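Local coordinates for protein FimX (Pseudomonas aeruginosa PAO1, PDB 3HV9) that contains an EAL domain, a variant TIM-type barrel of alternating strands and helices in which the first strand runs antiparallel to its neighbours, at residues A[28-33]-A[81-86]; A[43-48]-A[99-104]; A[221-226]-A[241-246]. One frame throughout, in Å; residues are numbered along the deposited sequence. Where two conformers were deposited one is given.

Contact 1 of 3, residues A[28-33]-A[81-86]; sequences NSFRLL and DRWVIL
Trp83 reaches from segment 81-86 of helix 77-97 to meet Phe30 and Leu32 of strand 30-39 and Asn28 of the loop just before it, accounting for most of the helix's share of the contact. With CG anti to the backbone N (chi1 -172°), the indole projects into the gap between the two axes, whose closest approach is 10.2 Å. The tight part is apolar. Phe30 CB sits over one face of the six-membered ring, 3.7 Å from its centroid, a CH-pi contact. On the same face Phe30 CD2 comes within 4.0 Å of Trp83 CD2, the ring planes inclined at 47°, neither a stack nor a T. Leu32 comes to the indole edge instead, its CD1 in the ring plane 3.7 Å from Trp83 CZ3. The same methyl lies 4.2 Å from Val84 CG1. Leu21 and Ala24 of helix 17-24 and Leu52 of strand 46-54 also pack on Phe30.

The solvent side is held more loosely. There exposed Asn28 accepts one hydrogen bond, Trp83 NE1 to Asn28 OD1 at 3.1 Å, bent (137° at the hydrogen) although the donor lies in the carbonyl plane. Helix 77-97 is the second of two helices between parallel strands 46-54 and 102-107, so this is the helix-on-sheet layer of the EAL-domain barrel, with a tryptophan wedged against its antiparallel first strand.

Contact 2 of 3, residues A[43-48]-A[99-104]; sequences DSHENY and GHQTKL
His45 lies between two side chains of segment 99-104, Lys103 over one ring face and Gln101 over the opposite one. Lys103 CE stands 3.9 Å from the imidazole centroid, only 8° off the ring normal, a CH-pi contact. The lysine chain is extended as far as CD and bends at chi3 (-65°), which swings its end over the ring. On the far face Gln101 OE1 is 3.5 Å from His45 ND1, the amide plane nearly perpendicular to the imidazole. That same oxygen accepts from Ser44 OG at 2.8 Å, in the carbonyl plane and on a lone pair, which favours this turn of the amide.

On the face of the sheet opposite Lys103, Glu46 turns its carboxylate to the edge of the His100 ring. The planes are 49° apart, and both bonds from His100 ND1, to Glu46 OE1 at 3.3 Å and to OE2 at 3.5 Å, are weak. Tyr48 CB meets Leu104 CD2 at 3.7 Å. The parallel register is set by Glu46 N to Gln101 O, Lys103 N to Glu46 O and Tyr48 N to Lys103 O.

Lys103 NZ bonds to Gln165 OE1 and to two waters, one of which donates to Asp43 OD2. With that carboxylate 5.3 Å from NZ, the ammonium is probably charged; it would disfavour a proton on both ring nitrogens of His45, though the Asp43 carboxylate at the ring edge would partly offset this.

Contact 3 of 3, residues A[221-226]-A[241-246]; sequences LSIVPF and ATYIQG. With GOL (glycerol), chain C.
Val224 and Ile244 form the apolar centre on one side of this parallel strand pair, with Val224 CB 4.3 Å from Ile244 CG2 and Val224 CG2 3.9 Å from Ala241 CB. Leu233 and Leu236 of helix 230-239, the crossover helix of this beta-alpha-beta unit, pack against that side. On the other face of the sheet Ile223 CG1 meets Tyr243 CB at 3.9 Å, and Leu221 CD1 reaches the edge of the tyrosine ring, in its plane, 4.0 Å from CE2.

Next come the backbone bonds, alternating as parallel strands require: Tyr243 N to Ser222 O, Val224 N to Tyr243 O, and Gln245 N to Val224 O. At the N-terminal end of the pair, Ser222 OG sits between its own backbone N and carbonyl carbon (chi1 61°), from where it accepts from Thr242 N at 2.8 Å and extends the pairing by a side-chain bond.

The polar edge lies at the C-terminal ends of the strands, where glycerol is bound. Phe226 N donates to glycerol O1 at 2.9 Å and almost straight (174°), while the Phe226 ring lies flat beneath glycerol C2. Glycerol O1 and O2 both donate to Gln245 OE1, at 3.0 and 3.2 Å. Lys190 NZ donates to this oxygen too, and Gln245 NE2 bonds to Glu49 OE1.

Three donors on one amide oxygen would probably polarise Gln245, while Lys190 and Glu49, the protein partners, hold the amide's orientation; the glycerol, probably from the crystallisation liquor, may mark a pocket, polar at Gln245 and lined by the Phe226 ring.

How the contacts relate
All three contacts draw on one sheet. Contact 1 sets its first strand, 30-39, against helix 77-97; contact 2 pairs strands 46-54 and 102-107; contact 3 pairs the last two, 221-224 and 243-244. Along the chain, contacts 1 and 2 alternate their segments, and contact 3 follows both. The centres of contacts 1 and 2 lie about 19 Å apart, those of contacts 1 and 3 about 24 Å, and those of contacts 2 and 3 about 15 Å. Only the last pair touches, through a probable Asp43-Tyr243 hydrogen bond that is modelled implausibly short and doubtful in detail. Strand 243-244 also pairs with 30-39, which closes the sheet and joins early and late parts of the EAL domain.

Contact 1 of 3, residues A[28-33]-A[81-86]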
loop_
_atom_site.group_PDB
_atom_site.type_symbol
_atom_site.label_atom_id
_atom_site.label_comp_id
_atom_site.label_asym_id
_atom_site.label_seq_id
_atom_site.Cartn_x
_atom_site.Cartn_y
_atom_site.Cartn_z
ATOM N N ASN A 28 17.553 -10.098 4.114
ATOM C CA ASN A 28 16.976 -9.342 2.992
ATOM C C ASN A 28 16.597 -10.208 1.790
ATOM O O ASN A 28 16.862 -9.842 0.647
ATOM C CB ASN A 28 17.924 -8.233 2.516
ATOM C CG ASN A 28 18.040 -7.092 3.516
ATOM O OD1 ASN A 28 17.084 -6.759 4.224
ATOM N ND2 ASN A 28 19.218 -6.487 3.575
ATOM N N SER A 29 15.979 -11.350 2.041
ATOM C CA SER A 29 15.539 -12.202 0.946
ATOM C C SER A 29 14.131 -11.838 0.504
ATOM O O SER A 29 13.510 -12.547 -0.302
ATOM C CB SER A 29 15.628 -13.685 1.329
ATOM O OG SER A 29 16.966 -14.023 1.662
ATOM N N PHE A 30 13.614 -10.741 1.040
ATOM C CA PHE A 30 12.422 -10.150 0.459
ATOM C C PHE A 30 12.854 -9.270 -0.697
ATOM O O PHE A 30 14.029 -8.950 -0.862
ATOM C CB PHE A 30 11.637 -9.312 1.466
ATOM C CG PHE A 30 10.952 -10.119 2.512
ATOM C CD1 PHE A 30 9.763 -10.761 2.236
ATOM C CD2 PHE A 30 11.493 -10.232 3.779
ATOM C CE1 PHE A 30 9.135 -11.523 3.199
ATOM C CE2 PHE A 30 10.867 -10.991 4.749
ATOM C CZ PHE A 30 9.690 -11.638 4.463
ATOM N N ARG A 31 11.878 -8.892 -1.501
ATOM C CA ARG A 31 12.099 -8.024 -2.645
ATOM C C ARG A 31 10.942 -7.036 -2.696
ATOM O O ARG A 31 9.774 -7.436 -2.658
ATOM C CB ARG A 31 12.119 -8.843 -3.938
ATOM C CG ARG A 31 12.624 -8.080 -5.150
ATOM C CD ARG A 31 14.070 -8.451 -5.488
ATOM N NE ARG A 31 14.909 -8.605 -4.303
ATOM C CZ ARG A 31 16.070 -9.253 -4.300
ATOM N NH1 ARG A 31 16.774 -9.361 -3.179
ATOM N NH2 ARG A 31 16.518 -9.802 -5.422
ATOM N N LEU A 32 11.265 -5.758 -2.787
ATOM C CA LEU A 32 10.253 -4.736 -2.859
ATOM C C LEU A 32 10.010 -4.431 -4.320
ATOM O O LEU A 32 10.951 -4.362 -5.104
ATOM C CB LEU A 32 10.745 -3.488 -2.136
ATOM C CG LEU A 32 10.117 -3.111 -0.800
ATOM C CD1 LEU A 32 9.397 -4.270 -0.128
ATOM C CD2 LEU A 32 11.176 -2.524 0.083
ATOM N N LEU A 33 8.749 -4.252 -4.690
ATOM C CA LEU A 33 8.434 -3.779 -6.028
ATOM C C LEU A 33 7.659 -2.494 -5.868
ATOM O O LEU A 33 7.104 -2.240 -4.793
ATOM C CB LEU A 33 7.595 -4.818 -6.793
ATOM C CG LEU A 33 8.154 -6.228 -6.998
ATOM C CD1 LEU A 33 7.090 -7.118 -7.611
ATOM C CD2 LEU A 33 9.365 -6.204 -7.890
ATOM N N ASP A 81 5.689 -6.332 8.051
ATOM C CA ASP A 81 5.372 -4.922 7.857
ATOM C C ASP A 81 6.532 -4.032 8.286
ATOM O O ASP A 81 6.857 -3.059 7.593
ATOM C CB ASP A 81 4.080 -4.546 8.596
ATOM C CG ASP A 81 2.843 -5.164 7.958
ATOM O OD1 ASP A 81 2.987 -5.707 6.845
ATOM O OD2 ASP A 81 1.733 -5.100 8.546
ATOM N N ARG A 82 7.179 -4.355 9.404
ATOM C CA ARG A 82 8.289 -3.520 9.882
ATOM C C ARG A 82 9.437 -3.532 8.882
ATOM O O ARG A 82 10.043 -2.491 8.606
ATOM C CB ARG A 82 8.795 -3.964 11.265
ATOM C CG ARG A 82 7.863 -3.623 12.436
ATOM C CD ARG A 82 8.626 -3.537 13.776
ATOM N NE ARG A 82 9.146 -4.828 14.218
ATOM C CZ ARG A 82 8.414 -5.770 14.814
ATOM N NH1 ARG A 82 7.121 -5.581 15.043
ATOM N NH2 ARG A 82 8.979 -6.905 15.182
ATOM N N TRP A 83 9.735 -4.713 8.348
ATOM C CA TRP A 83 10.794 -4.848 7.353
ATOM C C TRP A 83 10.483 -3.915 6.174
ATOM O O TRP A 83 11.327 -3.141 5.723
ATOM C CB TRP A 83 10.918 -6.314 6.879
ATOM C CG TRP A 83 12.119 -6.541 6.008
ATOM C CD1 TRP A 83 13.370 -6.920 6.414
ATOM C CD2 TRP A 83 12.198 -6.349 4.589
ATOM N NE1 TRP A 83 14.218 -6.986 5.333
ATOM C CE2 TRP A 83 13.523 -6.637 4.201
ATOM C CE3 TRP A 83 11.281 -5.939 3.609
ATOM C CZ2 TRP A 83 13.954 -6.543 2.869
ATOM C CZ3 TRP A 83 11.709 -5.847 2.283
ATOM C CH2 TRP A 83 13.033 -6.154 1.928
ATOM N N VAL A 84 9.247 -3.977 5.696
ATOM C CA VAL A 84 8.850 -3.179 4.547
ATOM C C VAL A 84 8.916 -1.710 4.898
ATOM O O VAL A 84 9.492 -0.906 4.163
ATOM C CB VAL A 84 7.418 -3.547 4.072
ATOM C CG1 VAL A 84 6.999 -2.669 2.893
ATOM C CG2 VAL A 84 7.378 -5.000 3.693
ATOM N N ILE A 85 8.331 -1.351 6.035
ATOM C CA ILE A 85 8.367 0.039 6.456
ATOM C C ILE A 85 9.798 0.555 6.569
ATOM O O ILE A 85 10.129 1.614 6.024
ATOM C CB ILE A 85 7.613 0.260 7.763
ATOM C CG1 ILE A 85 6.136 -0.059 7.544
ATOM C CG2 ILE A 85 7.771 1.707 8.199
ATOM C CD1 ILE A 85 5.315 -0.179 8.810
ATOM N N LEU A 86 10.650 -0.195 7.254
ATOM C CA LEU A 86 12.036 0.224 7.417
ATOM C C LEU A 86 12.705 0.450 6.071
ATOM O O LEU A 86 13.396 1.448 5.865
ATOM C CB LEU A 86 12.831 -0.841 8.168
ATOM C CG LEU A 86 13.299 -0.619 9.591
ATOM C CD1 LEU A 86 14.461 -1.575 9.814
ATOM C CD2 LEU A 86 13.723 0.837 9.816
#

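Contact 2 of 3, residues A[43-48]-A[99-104]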
loop_
_atom_site.group_PDB
_atom_site.type_symbol
_atom_site.label_atom_id
_atom_site.label_comp_id
_atom_site.label_asym_id
_atom_site.label_seq_id
_atom_site.Cartn_x
_atom_site.Cartn_y
_atom_site.Cartn_z
ATOM N N ASP A 43 -0.704 16.667 -9.233
ATOM C CA ASP A 43 0.197 16.357 -8.127
ATOM C C ASP A 43 1.645 16.267 -8.630
ATOM O O ASP A 43 1.947 15.533 -9.566
ATOM C CB ASP A 43 -0.232 15.037 -7.488
ATOM C CG ASP A 43 0.524 14.720 -6.224
ATOM O OD1 ASP A 43 1.479 15.446 -5.885
ATOM O OD2 ASP A 43 0.154 13.726 -5.565
ATOM N N SER A 44 2.541 17.021 -8.005
ATOM C CA SER A 44 3.958 17.006 -8.379
ATOM C C SER A 44 4.691 15.732 -7.929
ATOM O O SER A 44 5.658 15.305 -8.561
ATOM C CB SER A 44 4.670 18.247 -7.816
ATOM O OG SER A 44 4.327 18.466 -6.452
ATOM N N HIS A 45 4.224 15.134 -6.836
ATOM C CA HIS A 45 4.910 14.003 -6.221
ATOM C C HIS A 45 5.035 12.815 -7.180
ATOM O O HIS A 45 4.194 12.612 -8.043
ATOM C CB HIS A 45 4.184 13.547 -4.942
ATOM C CG HIS A 45 4.105 14.588 -3.870
ATOM N ND1 HIS A 45 5.197 14.973 -3.122
ATOM C CD2 HIS A 45 3.055 15.303 -3.399
ATOM C CE1 HIS A 45 4.829 15.895 -2.250
ATOM N NE2 HIS A 45 3.532 16.109 -2.393
ATOM N N GLU A 46 6.107 12.051 -7.019
ATOM C CA GLU A 46 6.273 10.761 -7.658
ATOM C C GLU A 46 5.697 9.689 -6.722
ATOM O O GLU A 46 6.409 9.168 -5.864
ATOM C CB GLU A 46 7.765 10.493 -7.911
ATOM C CG GLU A 46 8.381 11.369 -8.988
ATOM C CD GLU A 46 9.863 11.095 -9.175
ATOM O OE1 GLU A 46 10.436 10.333 -8.365
ATOM O OE2 GLU A 46 10.453 11.643 -10.129
ATOM N N ASN A 47 4.406 9.390 -6.874
ATOM C CA ASN A 47 3.711 8.416 -6.032
ATOM C C ASN A 47 3.896 6.962 -6.474
ATOM O O ASN A 47 3.578 6.616 -7.609
ATOM C CB ASN A 47 2.212 8.726 -6.015
ATOM C CG ASN A 47 1.900 10.114 -5.468
ATOM O OD1 ASN A 47 1.423 10.990 -6.191
ATOM N ND2 ASN A 47 2.163 10.312 -4.190
ATOM N N TYR A 48 4.393 6.119 -5.571
ATOM C CA TYR A 48 4.486 4.687 -5.819
ATOM C C TYR A 48 3.850 3.897 -4.698
ATOM O O TYR A 48 3.997 4.249 -3.521
ATOM C CB TYR A 48 5.925 4.249 -5.859
ATOM C CG TYR A 48 6.738 4.682 -7.047
ATOM C CD1 TYR A 48 6.861 3.850 -8.156
ATOM C CD2 TYR A 48 7.435 5.888 -7.043
ATOM C CE1 TYR A 48 7.645 4.213 -9.251
ATOM C CE2 TYR A 48 8.233 6.264 -8.130
ATOM C CZ TYR A 48 8.329 5.415 -9.226
ATOM O OH TYR A 48 9.094 5.742 -10.310
ATOM N N GLY A 99 16.586 15.138 -4.388
ATOM C CA GLY A 99 15.615 16.047 -4.963
ATOM C C GLY A 99 14.412 15.404 -5.623
ATOM O O GLY A 99 13.594 16.097 -6.228
ATOM N N HIS A 100 14.291 14.083 -5.525
ATOM C CA HIS A 100 13.082 13.426 -6.006
ATOM C C HIS A 100 11.923 13.642 -5.028
ATOM O O HIS A 100 12.038 13.349 -3.835
ATOM C CB HIS A 100 13.317 11.931 -6.208
ATOM C CG HIS A 100 14.129 11.605 -7.420
ATOM N ND1 HIS A 100 13.561 11.377 -8.655
ATOM C CD2 HIS A 100 15.465 11.455 -7.582
ATOM C CE1 HIS A 100 14.514 11.105 -9.529
ATOM N NE2 HIS A 100 15.678 11.149 -8.905
ATOM N N GLN A 101 10.805 14.140 -5.546
ATOM C CA GLN A 101 9.589 14.323 -4.755
ATOM C C GLN A 101 8.825 13.012 -4.549
ATOM O O GLN A 101 7.608 12.959 -4.763
ATOM C CB GLN A 101 8.635 15.266 -5.481
ATOM C CG GLN A 101 8.907 16.741 -5.376
ATOM C CD GLN A 101 7.692 17.551 -5.809
ATOM O OE1 GLN A 101 6.628 17.478 -5.186
ATOM N NE2 GLN A 101 7.840 18.312 -6.890
ATOM N N THR A 102 9.504 11.954 -4.134
ATOM C CA THR A 102 8.811 10.677 -4.075
ATOM C C THR A 102 8.039 10.389 -2.788
ATOM O O THR A 102 8.430 10.787 -1.706
ATOM C CB THR A 102 9.687 9.502 -4.539
ATOM O OG1 THR A 102 9.360 8.315 -3.797
ATOM C CG2 THR A 102 11.129 9.831 -4.392
ATOM N N LYS A 103 6.916 9.697 -2.945
ATOM C CA LYS A 103 6.038 9.360 -1.840
ATOM C C LYS A 103 5.626 7.895 -2.005
ATOM O O LYS A 103 5.339 7.463 -3.118
ATOM C CB LYS A 103 4.809 10.261 -1.877
ATOM C CG LYS A 103 3.842 10.018 -0.749
ATOM C CD LYS A 103 2.625 10.911 -0.871
ATOM C CE LYS A 103 2.987 12.374 -0.726
ATOM N NZ LYS A 103 1.735 13.154 -0.512
ATOM N N LEU A 104 5.609 7.131 -0.914
ATOM C CA LEU A 104 5.310 5.709 -0.982
ATOM C C LEU A 104 4.075 5.330 -0.201
ATOM O O LEU A 104 3.930 5.699 0.957
ATOM C CB LEU A 104 6.475 4.862 -0.474
ATOM C CG LEU A 104 7.829 5.033 -1.160
ATOM C CD1 LEU A 104 8.869 4.114 -0.518
ATOM C CD2 LEU A 104 7.694 4.753 -2.650
HETATM O O HOH W 1 0.881 12.725 -3.072
HETATM O O HOH W 2 1.859 16.140 0.416
#

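Contact 3 of 3, residues A[221-226]-A[241-246]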
loop_
_atom_site.group_PDB
_atom_site.type_symbol
_atom_site.label_atom_id
_atom_site.label_comp_id
_atom_site.label_asym_id
_atom_site.label_seq_id
_atom_site.Cartn_x
_atom_site.Cartn_y
_atom_site.Cartn_z
ATOM N N LEU A 221 -9.123 12.277 -1.717
ATOM C CA LEU A 221 -8.496 12.071 -3.018
ATOM C C LEU A 221 -8.753 10.641 -3.486
ATOM O O LEU A 221 -8.434 9.681 -2.789
ATOM C CB LEU A 221 -7.002 12.356 -2.954
ATOM C CG LEU A 221 -6.646 13.734 -2.415
ATOM C CD1 LEU A 221 -5.149 13.904 -2.423
ATOM C CD2 LEU A 221 -7.320 14.813 -3.254
ATOM N N SER A 222 -9.344 10.506 -4.667
ATOM C CA SER A 222 -9.771 9.212 -5.162
ATOM C C SER A 222 -8.647 8.530 -5.945
ATOM O O SER A 222 -8.006 9.155 -6.788
ATOM C CB SER A 222 -11.027 9.369 -6.025
ATOM O OG SER A 222 -10.777 10.192 -7.160
ATOM N N ILE A 223 -8.399 7.256 -5.646
ATOM C CA ILE A 223 -7.447 6.453 -6.419
ATOM C C ILE A 223 -8.173 5.280 -7.050
ATOM O O ILE A 223 -8.762 4.453 -6.343
ATOM C CB ILE A 223 -6.296 5.904 -5.554
ATOM C CG1 ILE A 223 -5.547 7.049 -4.868
ATOM C CG2 ILE A 223 -5.327 5.096 -6.411
ATOM C CD1 ILE A 223 -4.267 6.600 -4.167
ATOM N N VAL A 224 -8.157 5.214 -8.379
ATOM C CA VAL A 224 -8.822 4.104 -9.073
ATOM C C VAL A 224 -7.795 3.206 -9.754
ATOM O O VAL A 224 -7.072 3.661 -10.648
ATOM C CB VAL A 224 -9.856 4.612 -10.095
ATOM C CG1 VAL A 224 -10.586 3.437 -10.773
ATOM C CG2 VAL A 224 -10.851 5.544 -9.415
ATOM N N PRO A 225 -7.714 1.933 -9.309
ATOM C CA PRO A 225 -6.764 0.908 -9.777
ATOM C C PRO A 225 -7.299 0.106 -10.972
ATOM O O PRO A 225 -8.413 0.368 -11.423
ATOM C CB PRO A 225 -6.663 -0.039 -8.587
ATOM C CG PRO A 225 -7.853 0.267 -7.701
ATOM C CD PRO A 225 -8.632 1.392 -8.296
ATOM N N PHE A 226 -6.511 -0.865 -11.440
ATOM C CA PHE A 226 -6.883 -1.821 -12.503
ATOM C C PHE A 226 -7.190 -1.153 -13.820
ATOM O O PHE A 226 -8.106 -1.556 -14.528
ATOM C CB PHE A 226 -8.037 -2.749 -12.091
ATOM C CG PHE A 226 -7.645 -3.772 -11.056
ATOM C CD1 PHE A 226 -6.941 -4.915 -11.422
ATOM C CD2 PHE A 226 -7.968 -3.580 -9.711
ATOM C CE1 PHE A 226 -6.572 -5.856 -10.465
ATOM C CE2 PHE A 226 -7.600 -4.510 -8.744
ATOM C CZ PHE A 226 -6.897 -5.650 -9.120
ATOM N N ALA A 241 -11.534 11.114 -11.507
ATOM C CA ALA A 241 -10.706 10.390 -10.559
ATOM C C ALA A 241 -9.457 11.216 -10.318
ATOM O O ALA A 241 -8.890 11.775 -11.248
ATOM C CB ALA A 241 -10.341 9.018 -11.131
ATOM N N THR A 242 -9.006 11.321 -9.078
ATOM C CA THR A 242 -7.847 12.175 -8.875
ATOM C C THR A 242 -6.518 11.450 -9.172
ATOM O O THR A 242 -5.553 12.071 -9.636
ATOM C CB THR A 242 -7.913 12.996 -7.523
ATOM O OG1 THR A 242 -6.604 13.180 -6.967
ATOM C CG2 THR A 242 -8.792 12.323 -6.525
ATOM N N TYR A 243 -6.495 10.136 -8.947
ATOM C CA TYR A 243 -5.341 9.295 -9.297
ATOM C C TYR A 243 -5.809 7.971 -9.901
ATOM O O TYR A 243 -6.888 7.479 -9.571
ATOM C CB TYR A 243 -4.490 8.963 -8.068
ATOM C CG TYR A 243 -3.860 10.135 -7.344
ATOM C CD1 TYR A 243 -2.588 10.585 -7.681
ATOM C CD2 TYR A 243 -4.519 10.761 -6.292
ATOM C CE1 TYR A 243 -1.992 11.651 -7.000
ATOM C CE2 TYR A 243 -3.935 11.826 -5.609
ATOM C CZ TYR A 243 -2.675 12.264 -5.964
ATOM O OH TYR A 243 -2.098 13.318 -5.282
ATOM N N ILE A 244 -4.977 7.391 -10.764
ATOM C CA ILE A 244 -5.233 6.069 -11.339
ATOM C C ILE A 244 -3.965 5.196 -11.317
ATOM O O ILE A 244 -2.851 5.703 -11.215
ATOM C CB ILE A 244 -5.795 6.159 -12.784
ATOM C CG1 ILE A 244 -4.893 7.025 -13.659
ATOM C CG2 ILE A 244 -7.232 6.686 -12.780
ATOM C CD1 ILE A 244 -5.269 7.012 -15.119
ATOM N N GLN A 245 -4.138 3.885 -11.403
ATOM C CA GLN A 245 -3.006 2.974 -11.368
ATOM C C GLN A 245 -3.399 1.769 -12.186
ATOM O O GLN A 245 -4.574 1.438 -12.267
ATOM C CB GLN A 245 -2.747 2.541 -9.929
ATOM C CG GLN A 245 -1.490 1.703 -9.705
ATOM C CD GLN A 245 -1.522 1.020 -8.348
ATOM O OE1 GLN A 245 -2.560 0.496 -7.934
ATOM N NE2 GLN A 245 -0.389 1.020 -7.650
ATOM N N GLY A 246 -2.432 1.111 -12.802
ATOM C CA GLY A 246 -2.750 -0.070 -13.578
ATOM C C GLY A 246 -1.585 -0.461 -14.452
ATOM O O GLY A 246 -0.750 0.388 -14.794
HETATM C C1 GOL C . -3.243 -2.294 -9.982
HETATM O O1 GOL C . -3.941 -1.081 -10.083
HETATM C C2 GOL C . -3.953 -3.115 -8.924
HETATM O O2 GOL C . -3.713 -2.516 -7.672
HETATM C C3 GOL C . -3.419 -4.546 -8.941
HETATM O O3 GOL C . -3.809 -5.179 -7.748
#